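Local coordinates for fucose-specific lectin (Aleuria aurantia, PDB 6GKE), which binds L-fucose as a homodimeric fungal lectin, with strongest preference for the alpha-1,6-linked core fucose of glycoproteins, at residues Arg21-Asp29 and Asn269-Phe279; Ile251-Pro259 and Trp290-Ile300. The protein carries 1 engineered substitution. All coordinates share one frame; numbering follows the deposited sequence. Where two conformers were deposited one is given.

Contact 1. Residues Arg21-Asp29 and Asn269-Phe279. With FUC (alpha-L-fucopyranose), chain C.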
loop_
_atom_site.group_PDB
_atom_site.type_symbol
_atom_site.label_atom_id
_atom_site.label_comp_id
_atom_site.label_asym_id
_atom_site.label_seq_id
_atom_site.Cartn_x
_atom_site.Cartn_y
_atom_site.Cartn_z
ATOM N N ARG A 21 8.343 1.817 -30.981
ATOM C CA ARG A 21 7.956 0.745 -30.028
ATOM C C ARG A 21 6.761 1.140 -29.153
ATOM O O ARG A 21 6.848 2.104 -28.366
ATOM C CB ARG A 21 9.103 0.451 -29.063
ATOM C CG ARG A 21 8.760 -0.544 -27.966
ATOM C CD ARG A 21 9.824 -0.452 -26.903
ATOM N NE ARG A 21 9.627 -1.418 -25.842
ATOM C CZ ARG A 21 10.301 -1.422 -24.701
ATOM N NH1 ARG A 21 11.147 -0.443 -24.430
ATOM N NH2 ARG A 21 10.140 -2.418 -23.851
ATOM N N GLN A 22 5.706 0.315 -29.178
ATOM C CA GLN A 22 4.524 0.569 -28.367
ATOM C C GLN A 22 4.568 -0.355 -27.150
ATOM O O GLN A 22 4.833 -1.547 -27.279
ATOM C CB GLN A 22 3.257 0.305 -29.175
ATOM C CG GLN A 22 2.991 1.352 -30.246
ATOM C CD GLN A 22 2.593 2.699 -29.690
ATOM O OE1 GLN A 22 1.919 2.800 -28.670
ATOM N NE2 GLN A 22 2.987 3.766 -30.368
ATOM N N GLN A 23 4.303 0.215 -25.974
ATOM C CA GLN A 23 4.201 -0.553 -24.748
ATOM C C GLN A 23 2.842 -0.291 -24.105
ATOM O O GLN A 23 2.312 0.824 -24.174
ATOM C CB GLN A 23 5.277 -0.159 -23.737
ATOM C CG GLN A 23 6.694 -0.430 -24.202
ATOM C CD GLN A 23 7.661 -0.045 -23.113
ATOM O OE1 GLN A 23 7.810 -0.749 -22.111
ATOM N NE2 GLN A 23 8.322 1.086 -23.304
ATOM N N ARG A 24 2.309 -1.315 -23.433
ATOM C CA ARG A 24 1.169 -1.141 -22.556
ATOM C C ARG A 24 1.494 -1.836 -21.237
ATOM O O ARG A 24 2.094 -2.904 -21.222
ATOM C CB ARG A 24 -0.118 -1.735 -23.137
ATOM C CG ARG A 24 -0.486 -1.247 -24.532
ATOM C CD ARG A 24 -0.938 0.199 -24.558
ATOM N NE ARG A 24 -1.335 0.652 -25.891
ATOM C CZ ARG A 24 -0.517 1.181 -26.800
ATOM N NH1 ARG A 24 0.762 1.385 -26.523
ATOM N NH2 ARG A 24 -0.987 1.498 -27.995
ATOM N N VAL A 25 1.081 -1.211 -20.134
ATOM C CA VAL A 25 1.231 -1.812 -18.823
ATOM C C VAL A 25 -0.120 -1.725 -18.111
ATOM O O VAL A 25 -0.839 -0.735 -18.236
ATOM C CB VAL A 25 2.400 -1.188 -18.033
ATOM C CG1 VAL A 25 2.233 0.295 -17.796
ATOM C CG2 VAL A 25 2.667 -1.921 -16.729
ATOM N N TYR A 26 -0.443 -2.812 -17.397
ATOM C CA TYR A 26 -1.711 -3.021 -16.718
ATOM C C TYR A 26 -1.444 -3.160 -15.223
ATOM O O TYR A 26 -0.505 -3.846 -14.803
ATOM C CB TYR A 26 -2.434 -4.264 -17.261
ATOM C CG TYR A 26 -2.666 -4.133 -18.738
ATOM C CD1 TYR A 26 -3.708 -3.366 -19.228
ATOM C CD2 TYR A 26 -1.760 -4.655 -19.645
ATOM C CE1 TYR A 26 -3.862 -3.139 -20.584
ATOM C CE2 TYR A 26 -1.899 -4.439 -21.004
ATOM C CZ TYR A 26 -2.941 -3.664 -21.474
ATOM O OH TYR A 26 -3.035 -3.404 -22.808
ATOM N N PHE A 27 -2.294 -2.504 -14.430
ATOM C CA PHE A 27 -2.191 -2.519 -12.987
ATOM C C PHE A 27 -3.593 -2.310 -12.421
ATOM O O PHE A 27 -4.504 -1.908 -13.141
ATOM C CB PHE A 27 -1.223 -1.434 -12.502
ATOM C CG PHE A 27 -1.674 -0.022 -12.789
ATOM C CD1 PHE A 27 -1.372 0.606 -13.990
ATOM C CD2 PHE A 27 -2.425 0.681 -11.857
ATOM C CE1 PHE A 27 -1.805 1.902 -14.241
ATOM C CE2 PHE A 27 -2.857 1.974 -12.108
ATOM C CZ PHE A 27 -2.546 2.581 -13.299
ATOM N N GLN A 28 -3.742 -2.547 -11.120
ATOM C CA GLN A 28 -5.029 -2.391 -10.475
ATOM C C GLN A 28 -5.043 -1.107 -9.647
ATOM O O GLN A 28 -4.051 -0.736 -9.016
ATOM C CB GLN A 28 -5.329 -3.609 -9.604
ATOM C CG GLN A 28 -6.778 -3.703 -9.156
ATOM C CD GLN A 28 -7.093 -5.076 -8.622
ATOM O OE1 GLN A 28 -6.276 -5.697 -7.933
ATOM N NE2 GLN A 28 -8.284 -5.568 -8.938
ATOM N N ASP A 29 -6.209 -0.460 -9.640
ATOM C CA ASP A 29 -6.424 0.752 -8.869
ATOM C C ASP A 29 -7.135 0.415 -7.549
ATOM O O ASP A 29 -7.468 -0.735 -7.249
ATOM C CB ASP A 29 -7.135 1.824 -9.702
ATOM C CG ASP A 29 -8.598 1.575 -10.034
ATOM O OD1 ASP A 29 -9.249 0.789 -9.317
ATOM O OD2 ASP A 29 -9.074 2.192 -11.016
ATOM N N ASN A 269 8.366 -6.838 -20.295
ATOM C CA ASN A 269 8.016 -6.925 -21.695
ATOM C C ASN A 269 9.297 -6.864 -22.529
ATOM O O ASN A 269 10.378 -6.553 -22.030
ATOM C CB ASN A 269 6.978 -5.871 -22.105
ATOM C CG ASN A 269 7.499 -4.448 -22.093
ATOM O OD1 ASN A 269 8.697 -4.217 -22.241
ATOM N ND2 ASN A 269 6.611 -3.475 -21.964
ATOM N N SER A 270 9.144 -7.195 -23.808
ATOM C CA SER A 270 10.226 -7.094 -24.753
ATOM C C SER A 270 9.646 -7.063 -26.164
ATOM O O SER A 270 8.591 -7.622 -26.434
ATOM C CB SER A 270 11.255 -8.206 -24.594
ATOM O OG SER A 270 10.731 -9.480 -24.945
ATOM N N SER A 271 10.399 -6.438 -27.067
ATOM C CA SER A 271 10.125 -6.497 -28.485
ATOM C C SER A 271 11.372 -6.015 -29.227
ATOM O O SER A 271 12.319 -5.512 -28.618
ATOM C CB SER A 271 8.876 -5.718 -28.877
ATOM O OG SER A 271 8.948 -4.353 -28.494
ATOM N N GLY A 272 11.375 -6.186 -30.545
ATOM C CA GLY A 272 12.534 -5.818 -31.328
ATOM C C GLY A 272 13.721 -6.723 -31.041
ATOM O O GLY A 272 13.558 -7.913 -30.791
ATOM N N ASN A 273 14.925 -6.151 -31.104
ATOM C CA ASN A 273 16.161 -6.939 -30.953
ATOM C C ASN A 273 17.266 -6.040 -30.393
ATOM O O ASN A 273 18.244 -5.769 -31.080
ATOM C CB ASN A 273 16.547 -7.650 -32.261
ATOM C CG ASN A 273 16.316 -6.804 -33.491
ATOM O OD1 ASN A 273 17.009 -5.812 -33.708
ATOM N ND2 ASN A 273 15.339 -7.184 -34.295
ATOM N N ILE A 274 17.155 -5.606 -29.125
ATOM C CA ILE A 274 16.095 -5.955 -28.190
ATOM C C ILE A 274 15.821 -4.740 -27.301
ATOM O O ILE A 274 16.742 -4.034 -26.896
ATOM C CB ILE A 274 16.468 -7.193 -27.343
ATOM C CG1 ILE A 274 15.279 -7.742 -26.549
ATOM C CG2 ILE A 274 17.654 -6.907 -26.428
ATOM C CD1 ILE A 274 14.134 -8.260 -27.392
ATOM N N ASP A 275 14.539 -4.521 -27.009
ATOM C CA ASP A 275 14.071 -3.547 -26.033
ATOM C C ASP A 275 13.416 -4.320 -24.891
ATOM O O ASP A 275 12.623 -5.224 -25.149
ATOM C CB ASP A 275 13.081 -2.575 -26.668
ATOM C CG ASP A 275 13.654 -1.848 -27.868
ATOM O OD1 ASP A 275 14.694 -1.183 -27.705
ATOM O OD2 ASP A 275 13.068 -1.967 -28.959
ATOM N N ILE A 276 13.781 -3.985 -23.643
ATOM C CA ILE A 276 13.274 -4.678 -22.456
ATOM C C ILE A 276 12.861 -3.648 -21.407
ATOM O O ILE A 276 13.628 -2.742 -21.093
ATOM C CB ILE A 276 14.311 -5.644 -21.848
ATOM C CG1 ILE A 276 14.888 -6.611 -22.884
ATOM C CG2 ILE A 276 13.698 -6.386 -20.668
ATOM C CD1 ILE A 276 16.109 -7.364 -22.408
ATOM N N SER A 277 11.665 -3.840 -20.845
ATOM C CA SER A 277 11.214 -3.122 -19.656
ATOM C C SER A 277 10.921 -4.127 -18.543
ATOM O O SER A 277 10.275 -5.136 -18.805
ATOM C CB SER A 277 9.973 -2.316 -19.928
ATOM O OG SER A 277 10.213 -1.324 -20.915
ATOM N N VAL A 278 11.356 -3.818 -17.318
ATOM C CA VAL A 278 10.966 -4.607 -16.148
ATOM C C VAL A 278 10.359 -3.640 -15.131
ATOM O O VAL A 278 11.060 -2.802 -14.559
ATOM C CB VAL A 278 12.125 -5.415 -15.535
ATOM C CG1 VAL A 278 11.615 -6.286 -14.394
ATOM C CG2 VAL A 278 12.836 -6.265 -16.573
ATOM N N PHE A 279 9.046 -3.768 -14.933
ATOM C CA PHE A 279 8.260 -2.872 -14.094
ATOM C C PHE A 279 8.285 -3.329 -12.636
ATOM O O PHE A 279 8.330 -4.528 -12.357
ATOM C CB PHE A 279 6.816 -2.823 -14.590
ATOM C CG PHE A 279 6.715 -2.255 -15.975
ATOM C CD1 PHE A 279 6.594 -0.887 -16.159
ATOM C CD2 PHE A 279 6.816 -3.068 -17.095
ATOM C CE1 PHE A 279 6.538 -0.347 -17.434
ATOM C CE2 PHE A 279 6.771 -2.522 -18.369
ATOM C CZ PHE A 279 6.637 -1.164 -18.537
HETATM C C1 FUC C . -4.603 2.404 -27.821
HETATM C C2 FUC C . -5.152 2.264 -26.416
HETATM C C3 FUC C . -5.937 0.963 -26.269
HETATM C C4 FUC C . -5.098 -0.218 -26.733
HETATM C C5 FUC C . -4.629 0.034 -28.162
HETATM C C6 FUC C . -3.744 -1.076 -28.712
HETATM O O1 FUC C . -5.707 2.631 -28.687
HETATM O O2 FUC C . -6.019 3.371 -26.141
HETATM O O3 FUC C . -6.386 0.807 -24.919
HETATM O O4 FUC C . -3.945 -0.400 -25.905
HETATM O O5 FUC C . -3.870 1.244 -28.192
HETATM O O HOH W 1 12.762 -0.207 -22.110
#

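Contact 2. Residues Ile251-Pro259 and Trp290-Ile300. With FUC (alpha-L-fucopyranose), chain G.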
loop_
_atom_site.group_PDB
_atom_site.type_symbol
_atom_site.label_atom_id
_atom_site.label_comp_id
_atom_site.label_asym_id
_atom_site.label_seq_id
_atom_site.Cartn_x
_atom_site.Cartn_y
_atom_site.Cartn_z
ATOM N N ILE A 251 20.463 -6.554 -11.240
ATOM C CA ILE A 251 20.269 -5.318 -11.965
ATOM C C ILE A 251 19.979 -4.259 -10.910
ATOM O O ILE A 251 18.952 -4.337 -10.245
ATOM C CB ILE A 251 19.113 -5.447 -12.970
ATOM C CG1 ILE A 251 19.458 -6.444 -14.077
ATOM C CG2 ILE A 251 18.718 -4.083 -13.527
ATOM C CD1 ILE A 251 18.267 -6.886 -14.889
ATOM N N LYS A 252 20.910 -3.325 -10.725
ATOM C CA LYS A 252 20.801 -2.411 -9.613
ATOM C C LYS A 252 21.523 -1.103 -9.925
ATOM O O LYS A 252 22.317 -1.007 -10.858
ATOM C CB LYS A 252 21.336 -3.054 -8.333
ATOM C CG LYS A 252 22.814 -3.403 -8.336
ATOM C CD LYS A 252 23.193 -4.139 -7.076
ATOM C CE LYS A 252 24.649 -4.539 -7.004
ATOM N NZ LYS A 252 24.926 -5.306 -5.767
ATOM N N ASP A 253 21.199 -0.112 -9.095
ATOM C CA ASP A 253 21.696 1.242 -9.160
ATOM C C ASP A 253 22.211 1.586 -7.762
ATOM O O ASP A 253 21.435 1.599 -6.815
ATOM C CB ASP A 253 20.562 2.162 -9.623
ATOM C CG ASP A 253 20.868 3.648 -9.649
ATOM O OD1 ASP A 253 21.903 4.052 -9.088
ATOM O OD2 ASP A 253 20.052 4.393 -10.229
ATOM N N ALA A 254 23.517 1.838 -7.642
ATOM C CA ALA A 254 24.142 2.068 -6.339
ATOM C C ALA A 254 23.517 3.279 -5.631
ATOM O O ALA A 254 23.507 3.332 -4.398
ATOM C CB ALA A 254 25.630 2.238 -6.510
ATOM N N SER A 255 23.000 4.241 -6.406
ATOM C CA SER A 255 22.418 5.475 -5.860
ATOM C C SER A 255 20.965 5.262 -5.411
ATOM O O SER A 255 20.422 6.100 -4.689
ATOM C CB SER A 255 22.504 6.600 -6.858
ATOM O OG SER A 255 21.504 6.480 -7.858
ATOM N N ARG A 256 20.342 4.165 -5.855
ATOM C CA ARG A 256 18.946 3.849 -5.546
ATOM C C ARG A 256 18.842 2.380 -5.158
ATOM O O ARG A 256 18.266 1.572 -5.888
ATOM C CB ARG A 256 18.047 4.183 -6.738
ATOM C CG ARG A 256 17.951 5.675 -7.015
ATOM C CD ARG A 256 16.976 6.008 -8.122
ATOM N NE ARG A 256 15.614 5.604 -7.809
ATOM C CZ ARG A 256 14.591 5.749 -8.637
ATOM N NH1 ARG A 256 14.771 6.366 -9.792
ATOM N NH2 ARG A 256 13.400 5.272 -8.314
ATOM N N PRO A 257 19.392 1.986 -3.987
ATOM C CA PRO A 257 19.354 0.588 -3.578
ATOM C C PRO A 257 17.916 0.092 -3.389
ATOM O O PRO A 257 17.037 0.844 -2.964
ATOM C CB PRO A 257 20.129 0.554 -2.253
ATOM C CG PRO A 257 20.080 1.983 -1.752
ATOM C CD PRO A 257 20.052 2.850 -2.994
ATOM N N THR A 258 17.720 -1.184 -3.728
ATOM C CA THR A 258 16.486 -1.944 -3.502
ATOM C C THR A 258 15.259 -1.042 -3.625
ATOM O O THR A 258 14.521 -0.848 -2.660
ATOM C CB THR A 258 16.525 -2.654 -2.143
ATOM O OG1 THR A 258 16.600 -1.699 -1.083
ATOM C CG2 THR A 258 17.692 -3.610 -2.016
ATOM N N PRO A 259 14.998 -0.473 -4.822
ATOM C CA PRO A 259 14.024 0.608 -4.955
ATOM C C PRO A 259 12.541 0.220 -4.855
ATOM O O PRO A 259 11.712 1.118 -4.794
ATOM C CB PRO A 259 14.337 1.186 -6.348
ATOM C CG PRO A 259 14.909 0.018 -7.112
ATOM C CD PRO A 259 15.712 -0.744 -6.080
ATOM N N TRP A 290 12.823 -0.666 -14.818
ATOM C CA TRP A 290 14.132 -0.826 -15.364
ATOM C C TRP A 290 14.017 -0.892 -16.887
ATOM O O TRP A 290 13.060 -1.457 -17.419
ATOM C CB TRP A 290 14.776 -2.105 -14.831
ATOM C CG TRP A 290 15.104 -2.021 -13.379
ATOM C CD1 TRP A 290 14.351 -2.465 -12.332
ATOM C CD2 TRP A 290 16.263 -1.397 -12.811
ATOM N NE1 TRP A 290 14.979 -2.186 -11.151
ATOM C CE2 TRP A 290 16.155 -1.533 -11.412
ATOM C CE3 TRP A 290 17.394 -0.773 -13.346
ATOM C CZ2 TRP A 290 17.129 -1.044 -10.544
ATOM C CZ3 TRP A 290 18.356 -0.293 -12.488
ATOM C CH2 TRP A 290 18.222 -0.430 -11.107
ATOM N N GLN A 291 15.017 -0.340 -17.571
ATOM C CA GLN A 291 15.082 -0.376 -19.024
ATOM C C GLN A 291 16.487 -0.803 -19.437
ATOM O O GLN A 291 17.466 -0.374 -18.830
ATOM C CB GLN A 291 14.747 0.993 -19.617
ATOM C CG GLN A 291 15.719 2.084 -19.193
ATOM C CD GLN A 291 15.230 3.488 -19.446
ATOM O OE1 GLN A 291 14.169 3.715 -20.020
ATOM N NE2 GLN A 291 16.020 4.453 -19.007
ATOM N N TRP A 292 16.549 -1.642 -20.476
ATOM C CA TRP A 292 17.781 -2.045 -21.115
ATOM C C TRP A 292 17.940 -1.296 -22.438
ATOM O O TRP A 292 17.063 -1.388 -23.282
ATOM C CB TRP A 292 17.795 -3.545 -21.408
ATOM C CG TRP A 292 18.915 -3.862 -22.343
ATOM C CD1 TRP A 292 18.883 -3.915 -23.707
ATOM C CD2 TRP A 292 20.285 -4.044 -21.964
ATOM N NE1 TRP A 292 20.136 -4.166 -24.198
ATOM C CE2 TRP A 292 21.016 -4.255 -23.150
ATOM C CE3 TRP A 292 20.949 -4.082 -20.735
ATOM C CZ2 TRP A 292 22.389 -4.497 -23.135
ATOM C CZ3 TRP A 292 22.303 -4.326 -20.723
ATOM C CH2 TRP A 292 23.010 -4.528 -21.908
ATOM N N ILE A 293 19.065 -0.610 -22.623
ATOM C CA ILE A 293 19.329 0.089 -23.865
ATOM C C ILE A 293 20.698 -0.363 -24.384
ATOM O O ILE A 293 21.695 -0.330 -23.651
ATOM C CB ILE A 293 19.213 1.615 -23.666
ATOM C CG1 ILE A 293 17.760 2.029 -23.409
ATOM C CG2 ILE A 293 19.799 2.374 -24.848
ATOM C CD1 ILE A 293 17.603 3.166 -22.427
ATOM N N SER A 294 20.716 -0.805 -25.649
ATOM C CA SER A 294 21.921 -1.269 -26.333
ATOM C C SER A 294 22.998 -0.177 -26.302
ATOM O O SER A 294 22.796 0.906 -26.849
ATOM C CB SER A 294 21.609 -1.677 -27.748
ATOM N N GLY A 295 24.122 -0.479 -25.639
ATOM C CA GLY A 295 25.290 0.399 -25.575
ATOM C C GLY A 295 25.375 1.188 -24.274
ATOM O O GLY A 295 26.393 1.843 -24.021
ATOM N N LYS A 296 24.311 1.139 -23.462
ATOM C CA LYS A 296 24.218 1.878 -22.195
ATOM C C LYS A 296 24.116 0.907 -21.009
ATOM O O LYS A 296 24.771 1.104 -19.985
ATOM C CB LYS A 296 23.003 2.811 -22.214
ATOM N N GLY A 297 23.280 -0.127 -21.152
ATOM C CA GLY A 297 22.997 -1.077 -20.084
ATOM C C GLY A 297 21.663 -0.782 -19.426
ATOM O O GLY A 297 20.764 -0.236 -20.065
ATOM N N TRP A 298 21.559 -1.146 -18.144
ATOM C CA TRP A 298 20.333 -1.034 -17.369
ATOM C C TRP A 298 20.275 0.290 -16.606
ATOM O O TRP A 298 21.256 0.716 -16.010
ATOM C CB TRP A 298 20.237 -2.182 -16.371
ATOM C CG TRP A 298 19.968 -3.514 -16.988
ATOM C CD1 TRP A 298 20.868 -4.503 -17.254
ATOM C CD2 TRP A 298 18.687 -4.003 -17.413
ATOM N NE1 TRP A 298 20.227 -5.584 -17.792
ATOM C CE2 TRP A 298 18.892 -5.303 -17.919
ATOM C CE3 TRP A 298 17.391 -3.475 -17.402
ATOM C CZ2 TRP A 298 17.842 -6.079 -18.405
ATOM C CZ3 TRP A 298 16.356 -4.245 -17.881
ATOM C CH2 TRP A 298 16.580 -5.532 -18.369
ATOM N N SER A 299 19.086 0.892 -16.568
ATOM C CA SER A 299 18.836 2.070 -15.752
ATOM C C SER A 299 17.357 2.118 -15.378
ATOM O O SER A 299 16.537 1.471 -16.013
ATOM C CB SER A 299 19.255 3.331 -16.462
ATOM O OG SER A 299 18.533 3.494 -17.671
ATOM N N ILE A 300 17.034 2.903 -14.348
ATOM C CA ILE A 300 15.651 3.170 -14.003
ATOM C C ILE A 300 15.139 4.268 -14.940
ATOM O O ILE A 300 15.746 5.331 -15.052
ATOM C CB ILE A 300 15.501 3.530 -12.513
ATOM C CG1 ILE A 300 15.961 2.373 -11.625
ATOM C CG2 ILE A 300 14.067 3.942 -12.201
ATOM C CD1 ILE A 300 16.136 2.736 -10.172
HETATM C C1 FUC G . 22.814 -9.299 -22.070
HETATM C C2 FUC G . 22.536 -9.272 -20.574
HETATM C C3 FUC G . 21.759 -8.008 -20.203
HETATM C C4 FUC G . 20.500 -7.883 -21.070
HETATM C C5 FUC G . 20.914 -7.925 -22.532
HETATM C C6 FUC G . 19.752 -7.829 -23.511
HETATM O O1 FUC G . 23.732 -8.252 -22.394
HETATM O O2 FUC G . 23.781 -9.316 -19.867
HETATM O O3 FUC G . 21.465 -8.023 -18.807
HETATM O O4 FUC G . 19.581 -8.964 -20.852
HETATM O O5 FUC G . 21.600 -9.145 -22.808
HETATM O O HOH W 2 21.766 0.807 -13.105
HETATM O O HOH W 3 19.274 4.036 -12.837
#

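Contact 1. Residues Arg21-Asp29 and Asn269-Phe279
The guanidinium of R21 is sandwiched between D275, whose CB stands over the centre of one face, and the side-chain amide of Q23, whose CD covers the opposite face; N269 OD1 and water 1 lie at its edge. This holds for one of two modelled R21 conformers. The F279 ring takes V25 CG2 over one face, 4.0 Å from its centroid, and Q23 OE1 at its edge. These groups lie in the seam between the first and last blades of the six-bladed β-propeller. Here strands 22-28 and 275-279 run nearly parallel (12°), their axes 10.2 Å apart, a spacing bridged by side chains. Buried Q23 OE1 accepts two hydrogen bonds: N269 ND2 comes in the carbonyl plane on a lone pair, at 3.0 Å and nearly straight (170°), while S277 OG donates from a position tilted out of that plane at 2.7 Å. R21 runs out extended, chi1 175° turning CG away from its own backbone N, and reaches the last blade, where NH1 donates to water 1, which donates to I276 O and S277 OG. R21 NE is hydrogen-bonded to S14 OG. On the other side of strand 22-28, R24 binds fucose through NE to O4 (2.8 Å) and NH2 to O5 (2.9 Å), with E36 and W97 as further partners of the sugar. R24 NH1 is itself anchored 2.8 Å from Q22 OE1, on a lone pair in the amide plane.

Contact 2. Residues Ile251-Pro259 and Trp290-Ile300
I251 wedges between W290 and W298, and this is the tightly packed end of a seam between the fifth and last blades of the β-propeller. Its CD1 lies over the six-membered ring of W298, 3.5 Å from CE2, while CG2 lies over one face of W290, 3.6 Å from CE3, and also touches the root of the W298 side chain at CB and CG. I300 CG1 packs on the opposite face of W290, so that both faces of the indole are covered, each toward its rim, and the CH2 corner of the same ring abuts the backbone of K252 and D253. Farther along, the loop is looser and wetter. No direct hydrogen bond joins the segments; water 2 links K252 O to W298 O, and water 3 donates to D253 OD2 while accepting from I300 N. D253 opens a type I turn and an Asx turn, its OD1 gripped by both N and OG of S255. R256, tied to Q288 through NH2, lays one guanidinium face over I300 CD1, 3.7 Å from CZ. Beyond the I251 wedge lies the fucose site, which E238 and R226 help complete: in the conformer described, W292 turns a ring face to fucose C5, and W298 NE1 donates to fucose O3 at 2.9 Å, almost straight (172°).

How the contacts relate
Contacts 1 and 2 hold the last blade to its two neighbours, the first blade and the fifth. Contact 1 is buried, its centre about 9 Å from that of the chain, and relies mainly on amide, hydroxyl and guanidinium groups, with one aliphatic-on-ring contact; contact 2, its centre about 20 Å from that of the chain, is partly buried and combines aliphatic-on-indole packing with water bridges. They meet within one sheet, where strands 275-282 and 286-293 are neighbours: V278 O lies 2.8 Å from W290 N, a probable hydrogen bond, and I276 CG2 packs 3.8 Å from W298 CH2. I276, W292 and W298 thus bring both contacts to one fucose site, whereas R24 of contact 1 serves a different one.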